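Local coordinates for MEM-A1 (Soil metagenome, PDB 6E0S), which probably hydrolyses beta-lactam antibiotics as a zinc-dependent metallo-beta-lactamase of subclass B3, at residues 194-206 with 268-282. Sequence-based numbering, arbitrary orientation.
Sequences SLNAFAAKPFRYS and AERAGVRLQKKLAAE
K278 reaches from the helix into the bend of loop 194-206, and each of its atoms finds a partner there. CB and CG lie beside A197, CG 3.5 Å from A197 O and also near A197 CB, which itself rests on L275 CD1. The chain turns at chi2 (59°) and then runs straight, carrying CD past A197 O and CE to 3.9 Å from A199 CB. At the tip NZ donates to two waters, one bound to A199 N and the other to A199 O; a weak bond to a third water, held by F203 O and E282 OE2, ties the ammonium indirectly to a carboxylate. A197 and A199 thus line the aliphatic stem, while waters carried by the loop backbone solvate the ammonium.

One turn further along the helix, E282 receives the returning arm of the loop. Its carboxylate uses both syn lone pairs on consecutive peptide N-H groups: Y205 N donates to OE2 at 2.7 Å and S206 N to OE1 at 2.8 Å, which fixes the rotation of the carboxylate and probably favours its charged form. R204 bends at chi3 (46°), bringing NH1 within 2.7 Å of E282 O, above that carbonyl's plane.

A197 CB sits over the centre of one face of the Y205 ring and F203 CE2 over the other, while Y205 OH bonds to G168 O. At the opposite end, the N196 amide lies over one face of the R274 guanidinium, the two planes 5° apart, with N196 ND2 3.5 Å from R274 NH1, and L195 CB presses tightly on A271 CB.

The N196 side chain is about 8 Å from a zinc ion, and N196 O accepts from the zinc ligand H169, so the loop leaving strand 185-192 borders the metal site; helix 263-285 packs against this loop, with L195 and L275 also touching helix 214-226.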
loop_
_atom_site.group_PDB
_atom_site.type_symbol
_atom_site.label_atom_id
_atom_site.label_comp_id
_atom_site.label_asym_id
_atom_site.label_seq_id
_atom_site.Cartn_x
_atom_site.Cartn_y
_atom_site.Cartn_z
ATOM N N SER A 194 3.201 4.651 1.317
ATOM C CA SER A 194 4.345 5.390 1.819
ATOM C C SER A 194 4.136 6.878 1.600
ATOM O O SER A 194 3.657 7.313 0.544
ATOM C CB SER A 194 5.631 4.932 1.128
ATOM O OG SER A 194 6.683 5.840 1.485
ATOM N N LEU A 195 4.504 7.665 2.615
ATOM C CA LEU A 195 4.475 9.122 2.540
ATOM C C LEU A 195 5.878 9.711 2.616
ATOM O O LEU A 195 6.035 10.898 2.885
ATOM C CB LEU A 195 3.598 9.707 3.654
ATOM C CG LEU A 195 2.120 9.339 3.669
ATOM C CD1 LEU A 195 1.435 9.921 4.917
ATOM C CD2 LEU A 195 1.468 9.830 2.353
ATOM N N ASN A 196 6.899 8.894 2.388
ATOM C CA ASN A 196 8.276 9.303 2.604
ATOM C C ASN A 196 8.829 10.062 1.399
ATOM O O ASN A 196 8.801 9.574 0.262
ATOM C CB ASN A 196 9.127 8.076 2.920
ATOM C CG ASN A 196 8.975 7.637 4.364
ATOM O OD1 ASN A 196 8.141 8.173 5.118
ATOM N ND2 ASN A 196 9.790 6.662 4.767
ATOM N N ALA A 197 9.301 11.279 1.652
ATOM C CA ALA A 197 10.017 12.061 0.650
ATOM C C ALA A 197 11.404 11.466 0.442
ATOM O O ALA A 197 12.369 11.850 1.112
ATOM C CB ALA A 197 10.114 13.530 1.075
ATOM N N PHE A 198 11.524 10.528 -0.487
ATOM C CA PHE A 198 12.796 9.885 -0.782
ATOM C C PHE A 198 13.100 10.101 -2.256
ATOM O O PHE A 198 12.213 9.943 -3.097
ATOM C CB PHE A 198 12.743 8.390 -0.438
ATOM C CG PHE A 198 14.064 7.714 -0.572
ATOM C CD1 PHE A 198 14.401 7.053 -1.743
ATOM C CD2 PHE A 198 15.003 7.782 0.452
ATOM C CE1 PHE A 198 15.653 6.442 -1.881
ATOM C CE2 PHE A 198 16.255 7.171 0.321
ATOM C CZ PHE A 198 16.578 6.505 -0.847
ATOM N N ALA A 199 14.339 10.474 -2.574
ATOM C CA ALA A 199 14.656 10.874 -3.943
ATOM C C ALA A 199 15.984 10.290 -4.400
ATOM O O ALA A 199 16.940 10.210 -3.625
ATOM C CB ALA A 199 14.729 12.406 -4.093
ATOM N N ALA A 200 16.035 9.895 -5.665
ATOM C CA ALA A 200 17.302 9.572 -6.312
ATOM C C ALA A 200 17.851 10.805 -7.014
ATOM O O ALA A 200 17.097 11.567 -7.631
ATOM C CB ALA A 200 17.119 8.434 -7.313
ATOM N N LYS A 201 19.167 11.008 -6.904
ATOM C CA LYS A 201 19.809 12.102 -7.617
ATOM C C LYS A 201 19.488 12.003 -9.109
ATOM O O LYS A 201 19.583 10.914 -9.694
ATOM C CB LYS A 201 21.327 12.063 -7.397
ATOM C CG LYS A 201 21.744 12.190 -5.926
ATOM C CD LYS A 201 23.276 12.126 -5.756
ATOM C CE LYS A 201 23.733 10.893 -4.953
ATOM N NZ LYS A 201 23.869 9.658 -5.783
ATOM N N PRO A 202 19.128 13.117 -9.771
ATOM C CA PRO A 202 19.198 14.476 -9.250
ATOM C C PRO A 202 17.865 15.054 -8.789
ATOM O O PRO A 202 17.737 16.277 -8.771
ATOM C CB PRO A 202 19.694 15.256 -10.460
ATOM C CG PRO A 202 18.975 14.576 -11.611
ATOM C CD PRO A 202 18.795 13.118 -11.211
ATOM N N PHE A 203 16.901 14.211 -8.432
ATOM C CA PHE A 203 15.564 14.706 -8.116
ATOM C C PHE A 203 15.579 15.503 -6.812
ATOM O O PHE A 203 16.237 15.117 -5.840
ATOM C CB PHE A 203 14.586 13.544 -8.005
ATOM C CG PHE A 203 13.154 13.976 -7.865
ATOM C CD1 PHE A 203 12.360 14.155 -8.981
ATOM C CD2 PHE A 203 12.604 14.202 -6.613
ATOM C CE1 PHE A 203 11.046 14.559 -8.846
ATOM C CE2 PHE A 203 11.292 14.620 -6.478
ATOM C CZ PHE A 203 10.522 14.795 -7.596
ATOM N N ARG A 204 14.839 16.612 -6.782
ATOM C CA ARG A 204 14.725 17.429 -5.575
ATOM C C ARG A 204 13.267 17.774 -5.350
ATOM O O ARG A 204 12.613 18.305 -6.255
ATOM C CB ARG A 204 15.544 18.714 -5.696
ATOM C CG ARG A 204 17.029 18.496 -5.823
ATOM C CD ARG A 204 17.707 19.782 -6.263
ATOM N NE ARG A 204 17.240 20.946 -5.509
ATOM C CZ ARG A 204 17.795 21.391 -4.384
ATOM N NH1 ARG A 204 18.850 20.774 -3.865
ATOM N NH2 ARG A 204 17.291 22.455 -3.776
ATOM N N TYR A 205 12.762 17.477 -4.150
ATOM C CA TYR A 205 11.402 17.884 -3.812
ATOM C C TYR A 205 11.266 19.402 -3.784
ATOM O O TYR A 205 10.181 19.928 -4.055
ATOM C CB TYR A 205 10.978 17.279 -2.469
ATOM C CG TYR A 205 10.518 15.837 -2.590
ATOM C CD1 TYR A 205 9.164 15.531 -2.742
ATOM C CD2 TYR A 205 11.431 14.789 -2.573
ATOM C CE1 TYR A 205 8.727 14.227 -2.864
ATOM C CE2 TYR A 205 11.005 13.472 -2.698
ATOM C CZ TYR A 205 9.655 13.197 -2.842
ATOM O OH TYR A 205 9.223 11.879 -2.980
ATOM N N SER A 206 12.356 20.121 -3.472
ATOM C CA SER A 206 12.352 21.584 -3.497
ATOM C C SER A 206 11.975 22.149 -4.859
ATOM O O SER A 206 11.714 23.349 -4.961
ATOM C CB SER A 206 13.730 22.133 -3.128
ATOM O OG SER A 206 14.270 21.464 -2.015
ATOM N N ALA A 268 1.388 10.017 9.771
ATOM C CA ALA A 268 1.491 11.216 8.953
ATOM C C ALA A 268 2.461 12.210 9.567
ATOM O O ALA A 268 3.263 12.811 8.847
ATOM C CB ALA A 268 0.114 11.848 8.741
ATOM N N GLU A 269 2.445 12.356 10.901
ATOM C CA GLU A 269 3.381 13.283 11.532
ATOM C C GLU A 269 4.816 12.829 11.311
ATOM O O GLU A 269 5.709 13.654 11.090
ATOM C CB GLU A 269 3.093 13.405 13.023
ATOM C CG GLU A 269 1.928 14.303 13.316
ATOM C CD GLU A 269 1.710 14.511 14.796
ATOM O OE1 GLU A 269 2.717 14.721 15.523
ATOM O OE2 GLU A 269 0.529 14.445 15.222
ATOM N N ARG A 270 5.057 11.515 11.363
ATOM C CA ARG A 270 6.415 11.036 11.139
ATOM C C ARG A 270 6.862 11.347 9.717
ATOM O O ARG A 270 8.006 11.749 9.487
ATOM C CB ARG A 270 6.484 9.542 11.436
ATOM C CG ARG A 270 6.367 9.252 12.923
ATOM C CD ARG A 270 6.670 7.788 13.237
ATOM N NE ARG A 270 5.710 6.866 12.622
ATOM C CZ ARG A 270 4.642 6.341 13.226
ATOM N NH1 ARG A 270 4.356 6.667 14.486
ATOM N NH2 ARG A 270 3.861 5.494 12.556
ATOM N N ALA A 271 5.960 11.184 8.754
ATOM C CA ALA A 271 6.268 11.535 7.374
ATOM C C ALA A 271 6.536 13.028 7.237
ATOM O O ALA A 271 7.413 13.439 6.472
ATOM C CB ALA A 271 5.114 11.113 6.469
ATOM N N GLY A 272 5.780 13.857 7.955
ATOM C CA GLY A 272 6.041 15.292 7.906
ATOM C C GLY A 272 7.429 15.641 8.411
ATOM O O GLY A 272 8.109 16.514 7.859
ATOM N N VAL A 273 7.884 14.945 9.456
ATOM C CA VAL A 273 9.234 15.164 9.955
ATOM C C VAL A 273 10.265 14.730 8.923
ATOM O O VAL A 273 11.252 15.441 8.673
ATOM C CB VAL A 273 9.416 14.432 11.296
ATOM C CG1 VAL A 273 10.879 14.457 11.727
ATOM C CG2 VAL A 273 8.543 15.088 12.337
ATOM N N ARG A 274 10.041 13.582 8.271
ATOM C CA ARG A 274 10.994 13.127 7.261
ATOM C C ARG A 274 11.057 14.094 6.091
ATOM O O ARG A 274 12.127 14.300 5.499
ATOM C CB ARG A 274 10.623 11.727 6.761
ATOM C CG ARG A 274 10.964 10.638 7.749
ATOM C CD ARG A 274 10.681 9.261 7.173
ATOM N NE ARG A 274 11.337 8.230 7.956
ATOM C CZ ARG A 274 12.357 7.510 7.503
ATOM N NH1 ARG A 274 12.803 7.712 6.264
ATOM N NH2 ARG A 274 12.922 6.593 8.282
ATOM N N LEU A 275 9.927 14.704 5.754
ATOM C CA LEU A 275 9.904 15.670 4.671
ATOM C C LEU A 275 10.724 16.900 5.026
ATOM O O LEU A 275 11.498 17.399 4.195
ATOM C CB LEU A 275 8.458 16.045 4.350
ATOM C CG LEU A 275 8.318 17.216 3.401
ATOM C CD1 LEU A 275 8.888 16.826 2.049
ATOM C CD2 LEU A 275 6.868 17.670 3.302
ATOM N N GLN A 276 10.584 17.395 6.262
ATOM C CA GLN A 276 11.376 18.547 6.674
ATOM C C GLN A 276 12.867 18.219 6.650
ATOM O O GLN A 276 13.678 19.030 6.193
ATOM C CB GLN A 276 10.942 19.021 8.069
ATOM C CG GLN A 276 9.528 19.647 8.086
ATOM C CD GLN A 276 9.377 20.734 7.022
ATOM O OE1 GLN A 276 10.048 21.778 7.078
ATOM N NE2 GLN A 276 8.510 20.495 6.052
ATOM N N LYS A 277 13.243 17.015 7.099
ATOM C CA LYS A 277 14.642 16.610 7.017
ATOM C C LYS A 277 15.121 16.541 5.570
ATOM O O LYS A 277 16.247 16.959 5.262
ATOM C CB LYS A 277 14.843 15.266 7.713
ATOM C CG LYS A 277 14.639 15.299 9.211
ATOM C CD LYS A 277 14.795 13.910 9.827
ATOM C CE LYS A 277 14.763 13.958 11.336
ATOM N NZ LYS A 277 14.910 12.579 11.864
ATOM N N LYS A 278 14.273 16.046 4.662
ATOM C CA LYS A 278 14.651 15.972 3.249
ATOM C C LYS A 278 14.838 17.371 2.656
ATOM O O LYS A 278 15.825 17.636 1.953
ATOM C CB LYS A 278 13.600 15.165 2.475
ATOM C CG LYS A 278 13.850 14.994 0.963
ATOM C CD LYS A 278 15.197 14.286 0.754
ATOM C CE LYS A 278 15.521 14.076 -0.702
ATOM N NZ LYS A 278 16.938 13.619 -0.847
ATOM N N LEU A 279 13.927 18.290 2.951
ATOM C CA LEU A 279 14.086 19.640 2.435
ATOM C C LEU A 279 15.357 20.289 2.973
ATOM O O LEU A 279 16.046 21.013 2.243
ATOM C CB LEU A 279 12.866 20.470 2.778
ATOM C CG LEU A 279 11.552 20.049 2.129
ATOM C CD1 LEU A 279 10.396 20.883 2.728
ATOM C CD2 LEU A 279 11.611 20.207 0.621
ATOM N N ALA A 280 15.710 20.011 4.237
ATOM C CA ALA A 280 16.946 20.551 4.799
ATOM C C ALA A 280 18.170 19.948 4.119
ATOM O O ALA A 280 19.128 20.666 3.805
ATOM C CB ALA A 280 17.012 20.310 6.312
ATOM N N ALA A 281 18.149 18.641 3.869
ATOM C CA ALA A 281 19.250 17.996 3.162
ATOM C C ALA A 281 19.401 18.554 1.757
ATOM O O ALA A 281 20.525 18.722 1.265
ATOM C CB ALA A 281 19.035 16.482 3.124
ATOM N N GLU A 282 18.278 18.875 1.105
ATOM C CA GLU A 282 18.340 19.412 -0.248
ATOM C C GLU A 282 18.947 20.798 -0.281
ATOM O O GLU A 282 19.606 21.151 -1.268
ATOM C CB GLU A 282 16.952 19.435 -0.876
ATOM C CG GLU A 282 16.495 18.066 -1.268
ATOM C CD GLU A 282 15.210 18.098 -2.034
ATOM O OE1 GLU A 282 14.749 19.214 -2.331
ATOM O OE2 GLU A 282 14.654 17.023 -2.318
HETATM O O HOH W 1 8.031 12.459 3.961
HETATM O O HOH W 2 16.420 10.930 -0.634
HETATM O O HOH W 3 18.722 12.369 -3.093
HETATM O O HOH W 4 16.718 15.168 -3.381
HETATM O O HOH W 5 14.887 22.644 0.378
#